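Local coordinates for protein aminopeptidase N (Francisella tularensis subsp. tularensis, PDB 5DLL) that probably removes amino acids one at a time from the N-termini of intracellular peptides, as a zinc-dependent aminopeptidase of the M1 family, at residues K14-K19 against R377-I382; M402-L407 against R443-F448; R450-S455 against Q487-L493. One frame throughout, in Å; residues are numbered along the deposited sequence.

Interaction 1 (K14-K19 against R377-I382)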
# COMPACT_ATOMS: atom_id res chain seq x y z
N LYS A 14 -4.85 26.09 11.36
CA LYS A 14 -3.84 26.92 10.64
C LYS A 14 -3.31 26.19 9.41
O LYS A 14 -2.68 25.14 9.53
CB LYS A 14 -2.69 27.30 11.57
CG LYS A 14 -3.00 28.49 12.47
CD LYS A 14 -2.20 28.47 13.76
CE LYS A 14 -2.73 29.51 14.73
NZ LYS A 14 -2.16 29.34 16.10
N ILE A 15 -3.55 26.77 8.24
CA ILE A 15 -3.12 26.18 6.98
C ILE A 15 -1.64 26.50 6.77
O ILE A 15 -1.21 27.63 7.02
CB ILE A 15 -3.96 26.69 5.79
CG1 ILE A 15 -5.44 26.31 5.96
CG2 ILE A 15 -3.43 26.13 4.47
CD1 ILE A 15 -6.25 27.26 6.81
N LYS A 16 -0.89 25.51 6.31
CA LYS A 16 0.53 25.68 5.97
C LYS A 16 0.69 25.59 4.46
O LYS A 16 0.05 24.75 3.82
CB LYS A 16 1.37 24.61 6.68
CG LYS A 16 1.51 24.85 8.18
CD LYS A 16 1.83 23.58 8.95
CE LYS A 16 0.61 22.69 9.13
NZ LYS A 16 -0.52 23.38 9.84
N TYR A 17 1.52 26.46 3.90
CA TYR A 17 1.63 26.59 2.44
C TYR A 17 3.02 26.25 1.91
O TYR A 17 4.03 26.68 2.47
CB TYR A 17 1.26 28.02 2.01
CG TYR A 17 -0.19 28.36 2.24
CD1 TYR A 17 -1.17 27.97 1.33
CD2 TYR A 17 -0.60 29.06 3.39
CE1 TYR A 17 -2.51 28.27 1.54
CE2 TYR A 17 -1.93 29.36 3.61
CZ TYR A 17 -2.88 28.96 2.68
OH TYR A 17 -4.21 29.26 2.88
N LEU A 18 3.06 25.49 0.82
CA LEU A 18 4.32 25.07 0.18
C LEU A 18 5.19 26.25 -0.26
O LEU A 18 6.41 26.21 -0.12
CB LEU A 18 4.02 24.16 -1.02
CG LEU A 18 5.20 23.69 -1.88
CD1 LEU A 18 6.27 22.99 -1.05
CD2 LEU A 18 4.72 22.78 -3.00
N LYS A 19 4.55 27.29 -0.79
CA LYS A 19 5.26 28.50 -1.23
C LYS A 19 5.90 29.28 -0.08
O LYS A 19 6.77 30.12 -0.31
CB LYS A 19 4.32 29.42 -2.02
CG LYS A 19 3.26 30.10 -1.18
CD LYS A 19 2.09 30.56 -2.03
CE LYS A 19 1.10 31.40 -1.22
NZ LYS A 19 0.51 30.64 -0.09
N ARG A 377 1.64 16.55 -5.28
CA ARG A 377 2.30 17.55 -4.45
C ARG A 377 1.35 18.74 -4.24
O ARG A 377 1.31 19.66 -5.07
CB ARG A 377 3.62 18.02 -5.08
CG ARG A 377 4.42 18.97 -4.21
CD ARG A 377 5.60 19.56 -4.95
NE ARG A 377 5.18 20.23 -6.17
CZ ARG A 377 5.97 20.53 -7.20
NH1 ARG A 377 7.27 20.23 -7.17
NH2 ARG A 377 5.45 21.13 -8.26
N PRO A 378 0.58 18.71 -3.14
CA PRO A 378 -0.33 19.82 -2.81
C PRO A 378 0.40 21.14 -2.55
O PRO A 378 1.60 21.13 -2.27
CB PRO A 378 -1.02 19.34 -1.52
CG PRO A 378 -0.87 17.86 -1.52
CD PRO A 378 0.44 17.59 -2.19
N GLU A 379 -0.32 22.25 -2.67
CA GLU A 379 0.21 23.58 -2.36
C GLU A 379 -0.16 24.03 -0.93
O GLU A 379 0.23 25.12 -0.50
CB GLU A 379 -0.27 24.62 -3.39
CG GLU A 379 0.56 24.67 -4.67
CD GLU A 379 1.87 25.44 -4.50
OE1 GLU A 379 1.84 26.63 -4.13
OE2 GLU A 379 2.95 24.85 -4.75
N SER A 380 -0.91 23.19 -0.22
CA SER A 380 -1.33 23.49 1.15
C SER A 380 -1.75 22.24 1.90
O SER A 380 -2.09 21.23 1.28
CB SER A 380 -2.52 24.45 1.13
OG SER A 380 -3.66 23.83 0.57
N TYR A 381 -1.72 22.32 3.23
CA TYR A 381 -2.29 21.28 4.09
C TYR A 381 -2.66 21.81 5.48
O TYR A 381 -2.21 22.89 5.89
CB TYR A 381 -1.36 20.06 4.20
CG TYR A 381 -0.26 20.15 5.24
CD1 TYR A 381 0.91 20.86 5.00
CD2 TYR A 381 -0.37 19.48 6.46
CE1 TYR A 381 1.92 20.93 5.94
CE2 TYR A 381 0.63 19.55 7.41
CZ TYR A 381 1.78 20.27 7.15
OH TYR A 381 2.78 20.34 8.09
N ILE A 382 -3.48 21.04 6.19
CA ILE A 382 -3.95 21.37 7.54
C ILE A 382 -3.29 20.43 8.56
O ILE A 382 -2.60 20.88 9.47
CB ILE A 382 -5.49 21.24 7.65
CG1 ILE A 382 -6.18 22.14 6.61
CG2 ILE A 382 -5.95 21.58 9.06
CD1 ILE A 382 -7.64 21.78 6.38
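K16 NZ is gripped from several sides. It donates a hydrogen bond of 2.8 Å to K14 O, in its own segment. Across the contact it makes a weak bond of 3.3 Å to I382 O. The same ammonium stands over one face of the Y381 ring, 5.0 Å from the centroid and 24° off the ring normal, a cation-pi contact. The K16 chain bends at its last two torsions (chi3 -77°, chi4 -58°). These bends fold NZ back toward the two carbonyls, while K16 CD and CE pass close to the phenol end of Y381. The Y381 ring also meets F326 edge-to-face and F387 at a slant.

The backbones run antiparallel and share three bonds. K16 N donates to Y381 O at 3.0 Å. Y381 N answers to K16 O at 3.1 Å. L18 N then bonds E379 O, further along the pairing. Y17 and S380 form the adjoining non-hydrogen-bonded pair. Their side chains lie on the face opposite K16 and Y381, with Y17 CD1 3.8 Å from S380 CB.

L18 closes the end near R377. Its CD2 packs on R377 CD at 3.9 Å, and the R377 guanidinium makes a salt bridge to D431. The result is a minimal two-stranded antiparallel sheet at the surface. It pins the first modelled residues to the M1 peptidase domain, where the P378 side chain lies about 12 Å from that of the zinc ligand E332.

Interaction 2 (M402-L407 against R443-F448)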
# COMPACT_ATOMS: atom_id res chain seq x y z
N MET A 402 6.12 6.32 -15.00
CA MET A 402 6.03 6.99 -16.29
C MET A 402 7.38 7.50 -16.80
O MET A 402 7.58 7.62 -18.01
CB MET A 402 5.04 8.16 -16.24
CG MET A 402 3.62 7.78 -16.65
SD MET A 402 2.44 9.09 -16.30
CE MET A 402 3.07 10.40 -17.33
N ILE A 403 8.29 7.82 -15.88
CA ILE A 403 9.65 8.22 -16.24
C ILE A 403 10.47 6.99 -16.63
O ILE A 403 11.30 7.06 -17.53
CB ILE A 403 10.35 8.98 -15.09
CG1 ILE A 403 9.54 10.22 -14.68
CG2 ILE A 403 11.74 9.41 -15.52
CD1 ILE A 403 9.98 10.84 -13.37
N HIS A 404 10.23 5.88 -15.93
CA HIS A 404 10.81 4.60 -16.32
C HIS A 404 10.40 4.23 -17.75
O HIS A 404 11.24 3.78 -18.54
CB HIS A 404 10.36 3.50 -15.35
CG HIS A 404 11.03 2.18 -15.60
ND1 HIS A 404 10.62 1.32 -16.60
CD2 HIS A 404 12.07 1.57 -14.99
CE1 HIS A 404 11.39 0.24 -16.59
NE2 HIS A 404 12.27 0.37 -15.62
N THR A 405 9.13 4.43 -18.08
CA THR A 405 8.59 4.16 -19.42
C THR A 405 9.26 5.03 -20.49
O THR A 405 9.60 4.54 -21.57
CB THR A 405 7.06 4.38 -19.46
OG1 THR A 405 6.44 3.60 -18.42
CG2 THR A 405 6.47 3.97 -20.79
N LEU A 406 9.45 6.31 -20.17
CA LEU A 406 10.06 7.26 -21.11
C LEU A 406 11.55 7.00 -21.35
O LEU A 406 12.02 7.13 -22.48
CB LEU A 406 9.86 8.69 -20.62
CG LEU A 406 8.43 9.23 -20.73
CD1 LEU A 406 8.29 10.54 -19.96
CD2 LEU A 406 8.02 9.42 -22.18
N LEU A 407 12.29 6.63 -20.31
CA LEU A 407 13.74 6.47 -20.41
C LEU A 407 14.20 5.04 -20.68
O LEU A 407 15.30 4.83 -21.20
CB LEU A 407 14.42 6.94 -19.12
CG LEU A 407 14.28 8.41 -18.74
CD1 LEU A 407 14.87 8.60 -17.35
CD2 LEU A 407 14.96 9.32 -19.76
N ARG A 443 17.98 15.07 -21.61
CA ARG A 443 16.58 15.23 -21.97
C ARG A 443 15.89 16.37 -21.21
O ARG A 443 16.38 16.81 -20.16
CB ARG A 443 15.85 13.92 -21.70
CG ARG A 443 14.60 13.72 -22.52
CD ARG A 443 14.29 12.24 -22.62
NE ARG A 443 13.01 12.01 -23.28
CZ ARG A 443 12.51 10.80 -23.51
NH1 ARG A 443 13.17 9.70 -23.14
NH2 ARG A 443 11.33 10.69 -24.12
N ASP A 444 14.77 16.84 -21.75
CA ASP A 444 14.01 17.96 -21.17
C ASP A 444 12.65 17.48 -20.65
O ASP A 444 11.76 17.16 -21.44
CB ASP A 444 13.82 19.06 -22.22
CG ASP A 444 13.29 20.36 -21.61
OD1 ASP A 444 13.83 20.80 -20.58
OD2 ASP A 444 12.34 20.94 -22.18
N PHE A 445 12.51 17.45 -19.32
CA PHE A 445 11.26 17.07 -18.66
C PHE A 445 10.60 18.27 -17.96
O PHE A 445 10.14 18.16 -16.83
CB PHE A 445 11.51 15.97 -17.62
CG PHE A 445 11.87 14.63 -18.21
CD1 PHE A 445 11.07 14.04 -19.18
CD2 PHE A 445 12.99 13.94 -17.76
CE1 PHE A 445 11.40 12.80 -19.71
CE2 PHE A 445 13.32 12.70 -18.28
CZ PHE A 445 12.53 12.13 -19.26
N SER A 446 10.55 19.42 -18.64
CA SER A 446 9.92 20.61 -18.06
C SER A 446 8.40 20.47 -18.04
O SER A 446 7.75 20.83 -17.06
CB SER A 446 10.32 21.87 -18.83
OG SER A 446 11.62 22.30 -18.45
N LEU A 447 7.83 19.94 -19.13
CA LEU A 447 6.39 19.75 -19.25
C LEU A 447 5.91 18.60 -18.37
O LEU A 447 4.77 18.59 -17.89
CB LEU A 447 6.00 19.46 -20.70
CG LEU A 447 4.51 19.61 -21.04
CD1 LEU A 447 4.10 21.08 -21.12
CD2 LEU A 447 4.19 18.89 -22.34
N PHE A 448 6.78 17.61 -18.16
CA PHE A 448 6.45 16.49 -17.30
C PHE A 448 6.26 16.91 -15.84
O PHE A 448 5.44 16.33 -15.13
CB PHE A 448 7.55 15.43 -17.40
CG PHE A 448 7.24 14.18 -16.66
CD1 PHE A 448 6.42 13.21 -17.22
CD2 PHE A 448 7.75 13.96 -15.39
CE1 PHE A 448 6.13 12.05 -16.54
CE2 PHE A 448 7.45 12.80 -14.70
CZ PHE A 448 6.64 11.84 -15.28
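F448 pushes its ring at the helix segment 402-407 and meets three side chains there. I403 brings its CG1 and CD1 against the far end of the ring, with CG1 3.3 Å from F448 CE2. M402 comes to the CE1 side of the ring, its CE 3.6 Å from F448 CE1. The M402 chain bends at chi3 (62°), and this turns the methyl back to the ring. L406 is the third, more loosely placed, with CD1 4.3 Å from F448 CD1. The ring fills the hollow that these three leave on the helix surface. F448 CG lies opposite its backbone N (chi1 -174°), which sends the ring out toward the helix.

L406 is in turn a bump between two aromatic rings. Its CD1 also touches F445 CE1, at 3.9 Å. L407 meets F445 from another direction. Its CD2 lies at the edge of that ring, in its plane, 3.7 Å from CZ. R443 CG covers part of one F445 face from within its own segment.

R443 supplies the polar link. Its extended chain runs past L407 in the opposite sense and carries NH1 to L406 O, a hydrogen bond of 2.9 Å. The angle at the hydrogen is 145°, and NH1 approaches from above the carbonyl plane. R443 NH2 makes a salt bridge to E515.

Other elements complete the packing. Helix 430-439 adds M437 beside I403 and L407, and V434 and A438 beside F445. P496 of strand 495-502 lies against M402 and L406, so this part of helix 390-423 meets the loop, helix 430-439 and that strand.

Interaction 3 (R450-S455 against Q487-L493)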
# COMPACT_ATOMS: atom_id res chain seq x y z
N ARG A 450 4.69 19.28 -14.66
CA ARG A 450 3.28 19.66 -14.50
C ARG A 450 2.40 18.55 -13.88
O ARG A 450 1.32 18.84 -13.36
CB ARG A 450 2.73 20.11 -15.86
CG ARG A 450 1.30 20.63 -15.88
CD ARG A 450 1.06 21.77 -14.91
NE ARG A 450 -0.34 22.18 -14.89
CZ ARG A 450 -0.90 22.94 -13.95
NH1 ARG A 450 -0.18 23.38 -12.92
NH2 ARG A 450 -2.19 23.25 -14.04
N TRP A 451 2.85 17.30 -13.92
CA TRP A 451 2.17 16.18 -13.24
C TRP A 451 2.09 16.36 -11.71
O TRP A 451 1.13 15.92 -11.07
CB TRP A 451 2.87 14.84 -13.53
CG TRP A 451 2.48 14.20 -14.83
CD1 TRP A 451 3.21 14.16 -15.98
CD2 TRP A 451 1.26 13.49 -15.10
NE1 TRP A 451 2.52 13.48 -16.96
CE2 TRP A 451 1.32 13.06 -16.44
CE3 TRP A 451 0.12 13.19 -14.34
CZ2 TRP A 451 0.29 12.33 -17.04
CZ3 TRP A 451 -0.91 12.46 -14.94
CH2 TRP A 451 -0.82 12.04 -16.28
N TYR A 452 3.11 16.99 -11.13
CA TYR A 452 3.15 17.23 -9.69
C TYR A 452 2.16 18.30 -9.22
O TYR A 452 1.64 18.21 -8.11
CB TYR A 452 4.58 17.58 -9.24
CG TYR A 452 5.48 16.37 -9.28
CD1 TYR A 452 5.58 15.53 -8.18
CD2 TYR A 452 6.20 16.05 -10.43
CE1 TYR A 452 6.38 14.40 -8.22
CE2 TYR A 452 7.00 14.92 -10.47
CZ TYR A 452 7.09 14.10 -9.36
OH TYR A 452 7.89 12.98 -9.39
N ALA A 453 1.90 19.28 -10.08
CA ALA A 453 1.01 20.40 -9.75
C ALA A 453 -0.46 20.14 -10.09
O ALA A 453 -1.35 20.61 -9.37
CB ALA A 453 1.49 21.67 -10.46
N GLN A 454 -0.72 19.40 -11.16
CA GLN A 454 -2.08 19.24 -11.68
C GLN A 454 -2.90 18.13 -11.00
O GLN A 454 -2.44 16.99 -10.87
CB GLN A 454 -2.07 19.01 -13.19
CG GLN A 454 -3.47 18.91 -13.80
CD GLN A 454 -3.53 19.42 -15.22
OE1 GLN A 454 -3.38 20.61 -15.47
NE2 GLN A 454 -3.75 18.51 -16.17
N SER A 455 -4.12 18.48 -10.62
CA SER A 455 -5.06 17.56 -9.99
C SER A 455 -5.99 16.93 -11.03
O SER A 455 -6.10 17.41 -12.16
CB SER A 455 -5.88 18.31 -8.94
OG SER A 455 -6.76 17.44 -8.24
N GLN A 487 -8.84 23.03 -8.00
CA GLN A 487 -8.48 23.97 -9.07
C GLN A 487 -9.22 23.66 -10.37
O GLN A 487 -9.44 22.49 -10.70
CB GLN A 487 -6.97 23.97 -9.32
CG GLN A 487 -6.36 22.58 -9.47
CD GLN A 487 -5.07 22.59 -10.25
OE1 GLN A 487 -4.74 21.61 -10.93
NE2 GLN A 487 -4.32 23.68 -10.18
N LYS A 488 -9.59 24.71 -11.09
CA LYS A 488 -10.34 24.59 -12.35
C LYS A 488 -9.48 24.82 -13.61
O LYS A 488 -9.85 24.40 -14.70
CB LYS A 488 -11.55 25.53 -12.33
CG LYS A 488 -12.66 25.02 -11.42
CD LYS A 488 -13.13 26.05 -10.40
CE LYS A 488 -13.90 25.38 -9.27
NZ LYS A 488 -14.27 26.35 -8.20
N GLU A 489 -8.34 25.50 -13.43
CA GLU A 489 -7.38 25.71 -14.52
C GLU A 489 -6.56 24.44 -14.79
O GLU A 489 -6.00 23.85 -13.86
CB GLU A 489 -6.46 26.91 -14.21
CG GLU A 489 -5.54 26.78 -12.98
CD GLU A 489 -6.18 27.20 -11.66
OE1 GLU A 489 -5.44 27.69 -10.78
OE2 GLU A 489 -7.40 27.03 -11.50
N LYS A 490 -6.50 24.02 -16.06
CA LYS A 490 -5.85 22.76 -16.46
C LYS A 490 -4.99 22.92 -17.72
O LYS A 490 -5.12 23.90 -18.45
CB LYS A 490 -6.90 21.67 -16.68
CG LYS A 490 -7.84 21.43 -15.51
CD LYS A 490 -7.15 20.77 -14.33
CE LYS A 490 -7.98 20.91 -13.06
NZ LYS A 490 -7.38 20.18 -11.91
N GLN A 491 -4.13 21.94 -17.97
CA GLN A 491 -3.13 22.01 -19.05
C GLN A 491 -2.86 20.67 -19.73
O GLN A 491 -3.29 19.61 -19.26
CB GLN A 491 -1.81 22.56 -18.51
CG GLN A 491 -1.87 24.00 -18.03
CD GLN A 491 -0.49 24.58 -17.79
OE1 GLN A 491 0.39 23.92 -17.25
NE2 GLN A 491 -0.30 25.83 -18.20
N ALA A 492 -2.13 20.73 -20.85
CA ALA A 492 -1.70 19.53 -21.57
C ALA A 492 -0.46 18.93 -20.91
O ALA A 492 0.61 19.55 -20.89
CB ALA A 492 -1.41 19.87 -23.02
N LEU A 493 -0.61 17.72 -20.38
CA LEU A 493 0.49 17.00 -19.73
C LEU A 493 1.37 16.23 -20.73
O LEU A 493 1.06 16.14 -21.92
CB LEU A 493 -0.08 16.01 -18.71
CG LEU A 493 -0.98 16.62 -17.63
CD1 LEU A 493 -1.81 15.54 -16.95
CD2 LEU A 493 -0.13 17.37 -16.61
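This is a mostly polar, partly buried contact between the weakly bonded helical turn about 450-453, with the residues after it, and the loop 487-493 of the Ig-like domain. Q454 carries its centre. Its side-chain amide pairs with the backbone of Q491: Q491 N gives a 2.9 Å bond to Q454 OE1, in the amide plane and on a lone pair, and Q454 NE2 returns a weak 3.3 Å bond to Q491 O. R450 NH2 also reaches Q454 OE1, weakly.

Q487 OE1 is the second polar centre. S455 N donates to it at 3.2 Å, nearly straight, and K490 NZ donates to it at 3.2 Å from the opposite face of the amide. K490 NZ bonds S455 O as well, at 3.1 Å, and T484 OG1 outside the segments. One ammonium thus ties the loop to the backbone after that turn.

L493 makes the apolar end. Its CD1 lies over the six-membered ring of W451, 3.7 Å from the centroid and 9° off the normal, a CH-pi contact. Its CD2 packs on R450 CG at 3.6 Å. The bend of R450 at chi2 (55°) lets its aliphatic part lie on L493 while the guanidinium passes on to Q454.

W451 NE1 bonds H494 O, just before strand 495-502. The indole also packs on I399 and M402 of helix 390-423, and L493 O accepts from Q479 of strand 472-480.

Interaction 2 is the buried one and mainly apolar, with one arginine-to-carbonyl bond. Interaction 1 lies at the surface and relies on backbone bonds between strands. Interaction 3 is intermediate: side-chain amides from both segments and a lysine of the loop bond to backbone atoms, and one leucine packs on an indole. Interactions 2 and 3 use neighbouring parts of one chain run, 443-448 and 450-455, whereas interaction 1 joins the start of the modelled chain to 377-382. Interactions 2 and 3 touch where M402 meets W451 and L447 meets A492. Interactions 1 and 3 join through a probable hydrogen bond from R377 N to Y452 O. Interactions 1 and 2 do not touch.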